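Local structure of leucine--tRNA ligase (Agrobacterium radiobacter, 5AH5) at residues F33-M38 against V71-G76; F39-G44 against G81-N86; E160-A165 against R419-G424. The protein probably joins leucine to tRNA(Leu) at the expense of ATP, as a class I aminoacyl-tRNA synthetase, and is held here with tRNA and a leucyl-adenylate analogue. All coordinates share one frame; numbering follows the deposited sequence.

How the contacts relate
From the N terminus, strand 32-37 runs into the loop 39-44, which carries the start of the predicted HIGH region. Helix 48-66 follows, and strand 70-72 returns beside the first strand, closing contact 1 between neighbours of the parallel sheet. Helix 82-91 then comes back to the loop 39-44 and closes contact 2, so contacts 1 and 2 cross along the chain. They touch where Met75 and Gly76 pack on Phe39 and Pro40, and both reach the bound analogue. Contact 3 opens later and spans more than 250 residues, tying the hairpin of strands 153-157 and 162-164 to the loop after strand 415-419. It touches contact 2, through a salt bridge from Arg421 to Glu85, but not contact 1.

Contact 1 (F33-M38 against V71-G76); sequences FYVLEM and VLHPMG. With LSS (5'-O-(L-leucylsulfamoyl)adenosine), chain I.
Glu37 and His73 meet because of their torsions. The His73 ring stands anti to its backbone N (chi1 -172°), and the Glu37 chain bends at chi2 (101°). This turns OE2 toward the ring. His73 NE2 donates to Glu37 OE2 over 2.6 Å in a nearly straight bond. The oxygen lies in the plane of the ring and is met on its syn side, with the carboxylate almost perpendicular to the ring. His73 CD2 also sits 3.3 Å from Val35 O, so two oxygens line one edge of the imidazole. The other carboxylate oxygen, Glu37 OE1, bonds to Tyr117 OH, and the Met75 methyl CE packs against it. One water accepts from Glu37 N and donates to Pro74 O, with a weak bond to Glu37 OE1. The buried acid thus has several polar partners, which would be expected to stabilise its negative charge.

Tyr34 and Leu72 lie side by side on one face of the sheet. Leu72 CD2 sits over the face of the Tyr34 ring, offset toward its rim, 4.0 Å from the centroid, a CH-pi contact. Pro74 meets the ring at its edge. Tyr34 OH is bonded to Phe497 O. On the opposite face, with Phe33, Val71 CG1 packs against Val35 CG1 and helix 48-66 covers Val71.

The backbones pair in parallel. Leu72 N donates to Phe33 O at 2.9 Å, and Val35 N to Leu72 O at 3.2 Å. Past the paired residues, Met38 CB comes within 3.4 Å of O3 of the bound analogue. Strand 32-37, helix 48-66 and strand 70-72 form a beta-alpha-beta unit in the parallel sheet of the nucleotide-binding fold of class I synthetases.

Contact 2 (F39-G44 against G81-N86); sequences FPYTSG and GLPAEN. With LSS (5'-O-(L-leucylsulfamoyl)adenosine), chain I.
Tyr41 and Ser43, in the irregular loop that opens the predicted HIGH region, a signature of class I synthetases, pass by Pro83 and Ala84 in the first turn of helix 82-91. The closest alpha carbons are those of Ser43 and Ala84, 4.4 Å apart. The loop makes an inverse gamma turn centred on Thr42, with a weak bond from Ser43 N to Tyr41 O. Gly81 is the N-cap of the helix. No hydrogen bond joins the two segments. The loop also lines the pocket of the bound leucyl-adenylate analogue.

Tyr41 carries the contact. Its CG stands anti to the carbonyl carbon, beside the backbone N (chi1 -68°), which sets the ring between Pro83 and the analogue. Pro83 CG lies almost straight above the ring centre, 3.6 Å from the centroid, in a CH-pi contact. The amino nitrogen N4 of the analogue lies over the centre of the opposite face. The ring is therefore sandwiched, and Pro83 backs a wall of the leucyl site. N4 also donates to Phe39 O at 2.9 Å. Tyr41 N makes a weak bond to the sulfamoyl oxygen O2A.

Next to this, Ser43 CB rests on Pro83 O at 3.5 Å. Thr42 OG1 is buried against the Ala84 methyl and has no hydrogen-bonding partner in the model. Phe39 meets the leucyl end of the analogue with its ring edge, placing CD1 3.7 Å from the methyl C11.

Contact 3 (E160-A165 against R419-G424); sequences EQTVLA and RQRYWG
Thr162 and Gln420 bring the two backbones together, with alpha carbons 5.1 Å apart; Thr162 starts the short strand 162-164, and Gln420 centres an inverse gamma turn just after strand 415-419. Two bonds cross here in opposite senses. Gln420 N donates to Thr162 OG1 over 3.0 Å. Val163 N donates to Gln420 OE1 over 2.8 Å, nearly straight and in the plane of the amide. The Gln420 chain bends at chi2 (63°), which brings OE1 to Val163 N. Its other end, NE2, is held by Asp485, so both ends of the amide are engaged.

Arg421 grips the other end of the segment. Its NH2 donates to Glu160 O at 2.7 Å. Glu160 O lies near the guanidinium plane, and NH2 meets it on a lone pair, in the carbonyl plane. The same nitrogen forms a salt bridge with Glu160 OE1, also at 2.7 Å, although the carboxylate and guanidinium planes are 45° apart. Arg421 NE adds a weak bond to Glu160 O. One residue thus offers both a main-chain and a side-chain oxygen to one arginine.

Arg419 runs across Val163 at about a right angle. Its CD lies 3.0 Å from Val163 O, and the backbone of Leu164, at CA, lies over one face of the Arg419 guanidinium. The charge itself is paired with Asp488 through NE, and NH2 bonds to Ser416 O.

The contact fastens the hairpin of strands 153-157 and 162-164, which has a G1 beta bulge at Gln161 and Thr162, to the loop between strands 415-419 and 425-432. Helix 82-91 flanks it: Glu85 forms a salt bridge with Arg421 NH1, Asn86 bonds to Glu160 OE1, and Leu82 packs on Arg421.

Contact 1 (F33-M38 against V71-G76)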
loop_
_atom_site.group_PDB
_atom_site.type_symbol
_atom_site.label_atom_id
_atom_site.label_comp_id
_atom_site.label_asym_id
_atom_site.label_seq_id
_atom_site.Cartn_x
_atom_site.Cartn_y
_atom_site.Cartn_z
ATOM N N PHE B 33 1.918 -16.805 -8.479
ATOM C CA PHE B 33 1.402 -15.954 -7.424
ATOM C C PHE B 33 2.509 -14.994 -6.985
ATOM O O PHE B 33 3.544 -15.420 -6.611
ATOM C CB PHE B 33 0.983 -16.798 -6.241
ATOM C CG PHE B 33 0.065 -16.067 -5.295
ATOM C CD1 PHE B 33 -1.266 -15.870 -5.612
ATOM C CD2 PHE B 33 0.527 -15.588 -4.093
ATOM C CE1 PHE B 33 -2.109 -15.183 -4.740
ATOM C CE2 PHE B 33 -0.336 -14.921 -3.216
ATOM C CZ PHE B 33 -1.625 -14.699 -3.526
ATOM N N TYR B 34 2.217 -13.724 -6.991
ATOM C CA TYR B 34 3.150 -12.664 -6.630
ATOM C C TYR B 34 2.631 -11.936 -5.382
ATOM O O TYR B 34 1.715 -11.169 -5.464
ATOM C CB TYR B 34 3.230 -11.687 -7.804
ATOM C CG TYR B 34 4.343 -10.608 -7.764
ATOM C CD1 TYR B 34 5.315 -10.595 -6.796
ATOM C CD2 TYR B 34 4.416 -9.643 -8.765
ATOM C CE1 TYR B 34 6.298 -9.614 -6.794
ATOM C CE2 TYR B 34 5.414 -8.664 -8.783
ATOM C CZ TYR B 34 6.357 -8.693 -7.811
ATOM O OH TYR B 34 7.311 -7.723 -7.791
ATOM N N VAL B 35 3.262 -12.170 -4.270
ATOM C CA VAL B 35 2.929 -11.481 -3.041
ATOM C C VAL B 35 4.122 -10.607 -2.667
ATOM O O VAL B 35 5.203 -11.086 -2.628
ATOM C CB VAL B 35 2.653 -12.449 -1.871
ATOM C CG1 VAL B 35 3.610 -13.614 -1.795
ATOM C CG2 VAL B 35 2.635 -11.716 -0.537
ATOM N N LEU B 36 3.898 -9.336 -2.379
ATOM C CA LEU B 36 4.973 -8.520 -1.828
ATOM C C LEU B 36 4.463 -7.552 -0.831
ATOM O O LEU B 36 3.256 -7.384 -0.700
ATOM C CB LEU B 36 5.705 -7.797 -2.952
ATOM C CG LEU B 36 5.225 -6.532 -3.635
ATOM C CD1 LEU B 36 6.335 -5.958 -4.496
ATOM C CD2 LEU B 36 4.044 -6.800 -4.471
ATOM N N GLU B 37 5.408 -6.913 -0.163
ATOM C CA GLU B 37 5.162 -5.954 0.875
ATOM C C GLU B 37 5.953 -4.695 0.516
ATOM O O GLU B 37 6.914 -4.736 -0.294
ATOM C CB GLU B 37 5.745 -6.428 2.179
ATOM C CG GLU B 37 5.278 -7.760 2.721
ATOM C CD GLU B 37 6.248 -8.863 2.470
ATOM O OE1 GLU B 37 7.469 -8.577 2.395
ATOM O OE2 GLU B 37 5.791 -10.050 2.383
ATOM N N MET B 38 5.568 -3.588 1.131
ATOM C CA MET B 38 6.255 -2.314 0.873
ATOM C C MET B 38 7.671 -2.360 1.391
ATOM O O MET B 38 7.920 -2.482 2.609
ATOM C CB MET B 38 5.477 -1.124 1.412
ATOM C CG MET B 38 4.239 -0.828 0.627
ATOM S SD MET B 38 3.437 0.588 1.377
ATOM C CE MET B 38 1.834 0.523 0.651
ATOM N N VAL B 71 5.455 -19.101 -6.571
ATOM C CA VAL B 71 5.285 -17.857 -5.802
ATOM C C VAL B 71 6.595 -16.980 -5.949
ATOM O O VAL B 71 7.682 -17.477 -5.700
ATOM C CB VAL B 71 5.075 -18.229 -4.310
ATOM C CG1 VAL B 71 5.115 -16.977 -3.431
ATOM C CG2 VAL B 71 3.709 -18.966 -4.105
ATOM N N LEU B 72 6.450 -15.750 -6.372
ATOM C CA LEU B 72 7.479 -14.738 -6.238
ATOM C C LEU B 72 7.195 -13.959 -4.938
ATOM O O LEU B 72 6.214 -13.275 -4.853
ATOM C CB LEU B 72 7.473 -13.797 -7.436
ATOM C CG LEU B 72 8.502 -12.627 -7.366
ATOM C CD1 LEU B 72 9.846 -13.125 -6.970
ATOM C CD2 LEU B 72 8.605 -11.863 -8.684
ATOM N N HIS B 73 8.031 -14.126 -3.929
ATOM C CA HIS B 73 7.992 -13.316 -2.741
ATOM C C HIS B 73 9.385 -12.647 -2.542
ATOM O O HIS B 73 10.243 -13.216 -1.942
ATOM C CB HIS B 73 7.750 -14.196 -1.577
ATOM C CG HIS B 73 7.492 -13.474 -0.303
ATOM N ND1 HIS B 73 7.863 -14.008 0.909
ATOM C CD2 HIS B 73 6.830 -12.327 -0.024
ATOM C CE1 HIS B 73 7.525 -13.201 1.884
ATOM N NE2 HIS B 73 6.878 -12.174 1.345
ATOM N N PRO B 74 9.550 -11.411 -2.967
ATOM C CA PRO B 74 10.903 -10.847 -3.059
ATOM C C PRO B 74 11.064 -9.735 -2.064
ATOM O O PRO B 74 10.081 -9.239 -1.545
ATOM C CB PRO B 74 10.867 -10.239 -4.462
ATOM C CG PRO B 74 9.509 -9.640 -4.543
ATOM C CD PRO B 74 8.593 -10.606 -3.774
ATOM N N MET B 75 12.288 -9.269 -1.873
ATOM C CA MET B 75 12.583 -8.191 -0.943
ATOM C C MET B 75 13.832 -7.439 -1.474
ATOM O O MET B 75 14.744 -7.984 -2.113
ATOM C CB MET B 75 12.848 -8.719 0.494
ATOM C CG MET B 75 13.288 -7.638 1.538
ATOM S SD MET B 75 12.165 -6.260 1.639
ATOM C CE MET B 75 10.654 -7.131 2.193
ATOM N N GLY B 76 13.831 -6.167 -1.218
ATOM C CA GLY B 76 14.920 -5.313 -1.661
ATOM C C GLY B 76 14.788 -4.021 -0.866
ATOM O O GLY B 76 14.048 -3.964 0.133
HETATM C C1 LSS I . 8.557 2.816 3.270
HETATM N N1 LSS I . 3.668 -0.558 12.245
HETATM O O1 LSS I . 7.531 3.282 3.714
HETATM S S1 LSS I . 9.337 2.122 5.503
HETATM C C2 LSS I . 3.232 -1.155 11.138
HETATM N N2 LSS I . 9.485 2.253 4.023
HETATM O O2 LSS I . 3.841 0.905 6.692
HETATM N N3 LSS I . 3.857 -1.041 9.946
HETATM O O3 LSS I . 4.440 -0.823 4.628
HETATM C C4 LSS I . 4.983 -0.292 9.879
HETATM N N4 LSS I . 10.236 2.615 1.432
HETATM O O4 LSS I . 6.762 -1.086 6.956
HETATM C C5 LSS I . 5.435 0.424 10.981
HETATM O O5 LSS I . 8.082 1.176 5.786
HETATM C C6 LSS I . 4.745 0.303 12.175
HETATM N N6 LSS I . 5.219 0.952 13.270
HETATM C C7 LSS I . 7.871 2.190 -0.548
HETATM N N7 LSS I . 6.537 1.120 10.599
HETATM C C8 LSS I . 6.740 0.890 9.273
HETATM C C9 LSS I . 7.824 2.092 0.979
HETATM N N9 LSS I . 5.801 0.002 8.855
HETATM C CA LSS I . 8.829 2.923 1.798
HETATM C C10 LSS I . 7.394 3.588 -0.971
HETATM C C11 LSS I . 7.024 1.007 -1.139
HETATM O O1A LSS I . 9.063 3.312 6.322
HETATM C C21 LSS I . 5.595 -0.505 7.513
HETATM C C22 LSS I . 5.192 0.568 6.563
HETATM C C23 LSS I . 5.526 -0.043 5.200
HETATM C C24 LSS I . 6.732 -0.887 5.557
HETATM C C25 LSS I . 8.055 -0.164 5.302
HETATM O O2A LSS I . 10.430 1.384 6.099
HETATM O O HOH W 1 7.901 -8.460 -0.306
#

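Contact 2 (F39-G44 against G81-N86)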
loop_
_atom_site.group_PDB
_atom_site.type_symbol
_atom_site.label_atom_id
_atom_site.label_comp_id
_atom_site.label_asym_id
_atom_site.label_seq_id
_atom_site.Cartn_x
_atom_site.Cartn_y
_atom_site.Cartn_z
ATOM N N PHE B 39 8.620 -2.369 0.433
ATOM C CA PHE B 39 10.071 -2.480 0.762
ATOM C C PHE B 39 10.568 -1.317 1.635
ATOM O O PHE B 39 10.015 -0.251 1.581
ATOM C CB PHE B 39 10.921 -2.806 -0.495
ATOM C CG PHE B 39 11.221 -1.646 -1.454
ATOM C CD1 PHE B 39 10.336 -0.604 -1.687
ATOM C CD2 PHE B 39 12.370 -1.701 -2.253
ATOM C CE1 PHE B 39 10.635 0.367 -2.606
ATOM C CE2 PHE B 39 12.655 -0.710 -3.172
ATOM C CZ PHE B 39 11.789 0.302 -3.383
ATOM N N PRO B 40 11.430 -1.585 2.594
ATOM C CA PRO B 40 11.751 -0.602 3.572
ATOM C C PRO B 40 12.830 0.453 3.152
ATOM O O PRO B 40 13.723 0.139 2.383
ATOM C CB PRO B 40 12.324 -1.416 4.684
ATOM C CG PRO B 40 12.959 -2.529 4.038
ATOM C CD PRO B 40 12.123 -2.829 2.837
ATOM N N TYR B 41 12.758 1.654 3.722
ATOM C CA TYR B 41 13.859 2.649 3.592
ATOM C C TYR B 41 15.056 2.151 4.356
ATOM O O TYR B 41 14.973 1.666 5.487
ATOM C CB TYR B 41 13.452 4.037 4.115
ATOM C CG TYR B 41 12.385 4.744 3.267
ATOM C CD1 TYR B 41 12.625 5.027 1.917
ATOM C CD2 TYR B 41 11.144 5.136 3.811
ATOM C CE1 TYR B 41 11.721 5.695 1.157
ATOM C CE2 TYR B 41 10.199 5.816 3.006
ATOM C CZ TYR B 41 10.479 6.048 1.693
ATOM O OH TYR B 41 9.585 6.671 0.846
ATOM N N THR B 42 16.226 2.381 3.810
ATOM C CA THR B 42 17.434 1.986 4.503
ATOM C C THR B 42 17.912 3.102 5.444
ATOM O O THR B 42 19.066 3.589 5.328
ATOM C CB THR B 42 18.522 1.604 3.468
ATOM O OG1 THR B 42 18.689 2.706 2.560
ATOM C CG2 THR B 42 18.054 0.404 2.712
ATOM N N SER B 43 17.071 3.430 6.434
ATOM C CA SER B 43 17.323 4.516 7.341
ATOM C C SER B 43 17.697 4.060 8.726
ATOM O O SER B 43 17.831 4.865 9.623
ATOM C CB SER B 43 16.129 5.413 7.387
ATOM O OG SER B 43 14.935 4.709 7.785
ATOM N N GLY B 44 17.884 2.778 8.934
ATOM C CA GLY B 44 18.159 2.253 10.281
ATOM C C GLY B 44 17.988 0.726 10.319
ATOM O O GLY B 44 17.948 0.064 9.299
ATOM N N GLY B 81 17.419 8.871 -1.582
ATOM C CA GLY B 81 16.655 10.006 -1.181
ATOM C C GLY B 81 16.672 10.290 0.293
ATOM O O GLY B 81 17.477 9.783 1.046
ATOM N N LEU B 82 15.695 11.069 0.705
ATOM C CA LEU B 82 15.738 11.720 1.976
ATOM C C LEU B 82 15.892 10.838 3.150
ATOM O O LEU B 82 16.694 11.165 4.012
ATOM C CB LEU B 82 14.558 12.645 2.126
ATOM C CG LEU B 82 14.477 13.741 1.108
ATOM C CD1 LEU B 82 13.291 14.627 1.469
ATOM C CD2 LEU B 82 15.762 14.575 1.107
ATOM N N PRO B 83 15.188 9.655 3.186
ATOM C CA PRO B 83 15.260 8.917 4.417
ATOM C C PRO B 83 16.578 8.316 4.767
ATOM O O PRO B 83 17.056 8.443 5.930
ATOM C CB PRO B 83 14.127 7.856 4.289
ATOM C CG PRO B 83 13.162 8.475 3.362
ATOM C CD PRO B 83 14.024 9.250 2.376
ATOM N N ALA B 84 17.174 7.598 3.819
ATOM C CA ALA B 84 18.542 7.138 4.025
ATOM C C ALA B 84 19.479 8.342 4.261
ATOM O O ALA B 84 20.352 8.275 5.110
ATOM C CB ALA B 84 19.057 6.374 2.798
ATOM N N GLU B 85 19.325 9.369 3.455
ATOM C CA GLU B 85 20.347 10.462 3.416
ATOM C C GLU B 85 20.378 11.227 4.779
ATOM O O GLU B 85 21.462 11.446 5.374
ATOM C CB GLU B 85 20.139 11.405 2.234
ATOM C CG GLU B 85 21.383 12.367 2.143
ATOM C CD GLU B 85 21.349 13.341 1.022
ATOM O OE1 GLU B 85 20.278 13.684 0.560
ATOM O OE2 GLU B 85 22.445 13.783 0.567
ATOM N N ASN B 86 19.185 11.587 5.277
ATOM C CA ASN B 86 19.033 12.257 6.607
ATOM C C ASN B 86 19.505 11.338 7.692
ATOM O O ASN B 86 20.170 11.758 8.634
ATOM C CB ASN B 86 17.566 12.730 6.824
ATOM C CG ASN B 86 17.209 13.844 5.881
ATOM O OD1 ASN B 86 18.097 14.541 5.398
ATOM N ND2 ASN B 86 15.956 14.017 5.595
HETATM C C1 LSS I . 8.557 2.816 3.270
HETATM N N1 LSS I . 3.668 -0.558 12.245
HETATM O O1 LSS I . 7.531 3.282 3.714
HETATM S S1 LSS I . 9.337 2.122 5.503
HETATM C C2 LSS I . 3.232 -1.155 11.138
HETATM N N2 LSS I . 9.485 2.253 4.023
HETATM O O2 LSS I . 3.841 0.905 6.692
HETATM N N3 LSS I . 3.857 -1.041 9.946
HETATM O O3 LSS I . 4.440 -0.823 4.628
HETATM C C4 LSS I . 4.983 -0.292 9.879
HETATM N N4 LSS I . 10.236 2.615 1.432
HETATM O O4 LSS I . 6.762 -1.086 6.956
HETATM C C5 LSS I . 5.435 0.424 10.981
HETATM O O5 LSS I . 8.082 1.176 5.786
HETATM C C6 LSS I . 4.745 0.303 12.175
HETATM N N6 LSS I . 5.219 0.952 13.270
HETATM C C7 LSS I . 7.871 2.190 -0.548
HETATM N N7 LSS I . 6.537 1.120 10.599
HETATM C C8 LSS I . 6.740 0.890 9.273
HETATM C C9 LSS I . 7.824 2.092 0.979
HETATM N N9 LSS I . 5.801 0.002 8.855
HETATM C CA LSS I . 8.829 2.923 1.798
HETATM C C10 LSS I . 7.394 3.588 -0.971
HETATM C C11 LSS I . 7.024 1.007 -1.139
HETATM O O1A LSS I . 9.063 3.312 6.322
HETATM C C21 LSS I . 5.595 -0.505 7.513
HETATM C C22 LSS I . 5.192 0.568 6.563
HETATM C C23 LSS I . 5.526 -0.043 5.200
HETATM C C24 LSS I . 6.732 -0.887 5.557
HETATM C C25 LSS I . 8.055 -0.164 5.302
HETATM O O2A LSS I . 10.430 1.384 6.099
#

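Contact 3 (E160-A165 against R419-G424)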
loop_
_atom_site.group_PDB
_atom_site.type_symbol
_atom_site.label_atom_id
_atom_site.label_comp_id
_atom_site.label_asym_id
_atom_site.label_seq_id
_atom_site.Cartn_x
_atom_site.Cartn_y
_atom_site.Cartn_z
ATOM N N GLU B 160 15.117 21.019 4.413
ATOM C CA GLU B 160 15.734 19.987 3.560
ATOM C C GLU B 160 16.601 20.641 2.518
ATOM O O GLU B 160 17.402 19.942 1.879
ATOM C CB GLU B 160 14.730 19.191 2.714
ATOM C CG GLU B 160 13.827 18.171 3.321
ATOM C CD GLU B 160 14.428 17.258 4.357
ATOM O OE1 GLU B 160 15.605 16.866 4.278
ATOM O OE2 GLU B 160 13.655 16.932 5.270
ATOM N N GLN B 161 16.333 21.922 2.230
ATOM C CA GLN B 161 17.006 22.618 1.143
ATOM C C GLN B 161 16.722 21.926 -0.185
ATOM O O GLN B 161 17.587 21.781 -1.056
ATOM C CB GLN B 161 18.529 22.781 1.442
ATOM C CG GLN B 161 18.798 23.763 2.600
ATOM C CD GLN B 161 18.627 25.216 2.123
ATOM O OE1 GLN B 161 19.411 25.691 1.284
ATOM N NE2 GLN B 161 17.607 25.920 2.625
ATOM N N THR B 162 15.480 21.540 -0.375
ATOM C CA THR B 162 15.109 21.062 -1.678
ATOM C C THR B 162 13.711 21.315 -2.038
ATOM O O THR B 162 12.844 21.543 -1.188
ATOM C CB THR B 162 15.452 19.540 -1.840
ATOM O OG1 THR B 162 15.054 19.059 -3.138
ATOM C CG2 THR B 162 14.850 18.708 -0.754
ATOM N N VAL B 163 13.494 21.242 -3.336
ATOM C CA VAL B 163 12.165 21.227 -3.857
ATOM C C VAL B 163 11.499 19.885 -3.420
ATOM O O VAL B 163 12.189 18.879 -3.262
ATOM C CB VAL B 163 12.236 21.390 -5.385
ATOM C CG1 VAL B 163 10.957 20.982 -6.059
ATOM C CG2 VAL B 163 12.600 22.779 -5.733
ATOM N N LEU B 164 10.196 19.914 -3.146
ATOM C CA LEU B 164 9.383 18.715 -2.795
ATOM C C LEU B 164 8.167 18.625 -3.727
ATOM O O LEU B 164 7.668 19.628 -4.186
ATOM C CB LEU B 164 8.854 18.799 -1.365
ATOM C CG LEU B 164 9.913 18.706 -0.278
ATOM C CD1 LEU B 164 9.198 18.843 1.034
ATOM C CD2 LEU B 164 10.760 17.444 -0.328
ATOM N N ALA B 165 7.692 17.412 -3.982
ATOM C CA ALA B 165 6.414 17.189 -4.703
ATOM C C ALA B 165 5.211 17.609 -3.837
ATOM O O ALA B 165 5.331 17.681 -2.649
ATOM C CB ALA B 165 6.285 15.712 -5.107
ATOM N N ARG B 419 15.378 16.976 -7.251
ATOM C CA ARG B 419 15.730 17.267 -5.886
ATOM C C ARG B 419 17.152 17.837 -5.857
ATOM O O ARG B 419 18.032 17.294 -6.505
ATOM C CB ARG B 419 15.633 15.973 -5.059
ATOM C CG ARG B 419 14.227 15.377 -5.132
ATOM C CD ARG B 419 13.249 16.241 -4.362
ATOM N NE ARG B 419 11.916 15.646 -4.413
ATOM C CZ ARG B 419 10.989 15.973 -5.274
ATOM N NH1 ARG B 419 11.189 16.950 -6.165
ATOM N NH2 ARG B 419 9.824 15.326 -5.244
ATOM N N GLN B 420 17.384 18.869 -5.053
ATOM C CA GLN B 420 18.737 19.506 -4.947
ATOM C C GLN B 420 19.463 18.797 -3.869
ATOM O O GLN B 420 19.875 19.355 -2.844
ATOM C CB GLN B 420 18.684 21.032 -4.714
ATOM C CG GLN B 420 17.946 21.819 -5.843
ATOM C CD GLN B 420 16.433 21.439 -5.962
ATOM O OE1 GLN B 420 15.760 21.446 -4.963
ATOM N NE2 GLN B 420 15.936 21.087 -7.152
ATOM N N ARG B 421 19.697 17.531 -4.136
ATOM C CA ARG B 421 20.279 16.624 -3.143
ATOM C C ARG B 421 21.289 15.701 -3.803
ATOM O O ARG B 421 21.127 15.384 -4.936
ATOM C CB ARG B 421 19.119 15.791 -2.597
ATOM C CG ARG B 421 18.317 16.575 -1.602
ATOM C CD ARG B 421 19.013 16.209 -0.330
ATOM N NE ARG B 421 18.480 16.964 0.681
ATOM C CZ ARG B 421 18.354 16.562 1.942
ATOM N NH1 ARG B 421 18.812 15.399 2.414
ATOM N NH2 ARG B 421 17.788 17.410 2.728
ATOM N N TYR B 422 22.289 15.297 -3.044
ATOM C CA TYR B 422 23.293 14.346 -3.446
ATOM C C TYR B 422 22.748 12.883 -3.595
ATOM O O TYR B 422 22.994 12.214 -4.619
ATOM C CB TYR B 422 24.410 14.325 -2.406
ATOM C CG TYR B 422 25.476 13.266 -2.612
ATOM C CD1 TYR B 422 26.472 13.383 -3.604
ATOM C CD2 TYR B 422 25.554 12.178 -1.785
ATOM C CE1 TYR B 422 27.459 12.401 -3.761
ATOM C CE2 TYR B 422 26.477 11.187 -1.975
ATOM C CZ TYR B 422 27.469 11.326 -2.963
ATOM O OH TYR B 422 28.417 10.329 -3.107
ATOM N N TRP B 423 22.004 12.408 -2.587
ATOM C CA TRP B 423 21.807 10.974 -2.425
ATOM C C TRP B 423 20.516 10.586 -3.105
ATOM O O TRP B 423 19.442 10.461 -2.463
ATOM C CB TRP B 423 21.908 10.572 -0.963
ATOM C CG TRP B 423 21.882 9.102 -0.786
ATOM C CD1 TRP B 423 20.862 8.373 -0.180
ATOM C CD2 TRP B 423 22.863 8.141 -1.225
ATOM N NE1 TRP B 423 21.184 7.054 -0.205
ATOM C CE2 TRP B 423 22.382 6.874 -0.864
ATOM C CE3 TRP B 423 24.100 8.229 -1.935
ATOM C CZ2 TRP B 423 23.101 5.693 -1.119
ATOM C CZ3 TRP B 423 24.816 7.058 -2.207
ATOM C CH2 TRP B 423 24.303 5.798 -1.826
ATOM N N GLY B 424 20.615 10.509 -4.432
ATOM C CA GLY B 424 19.513 10.012 -5.296
ATOM C C GLY B 424 20.039 9.718 -6.675
ATOM O O GLY B 424 21.244 9.940 -7.004
#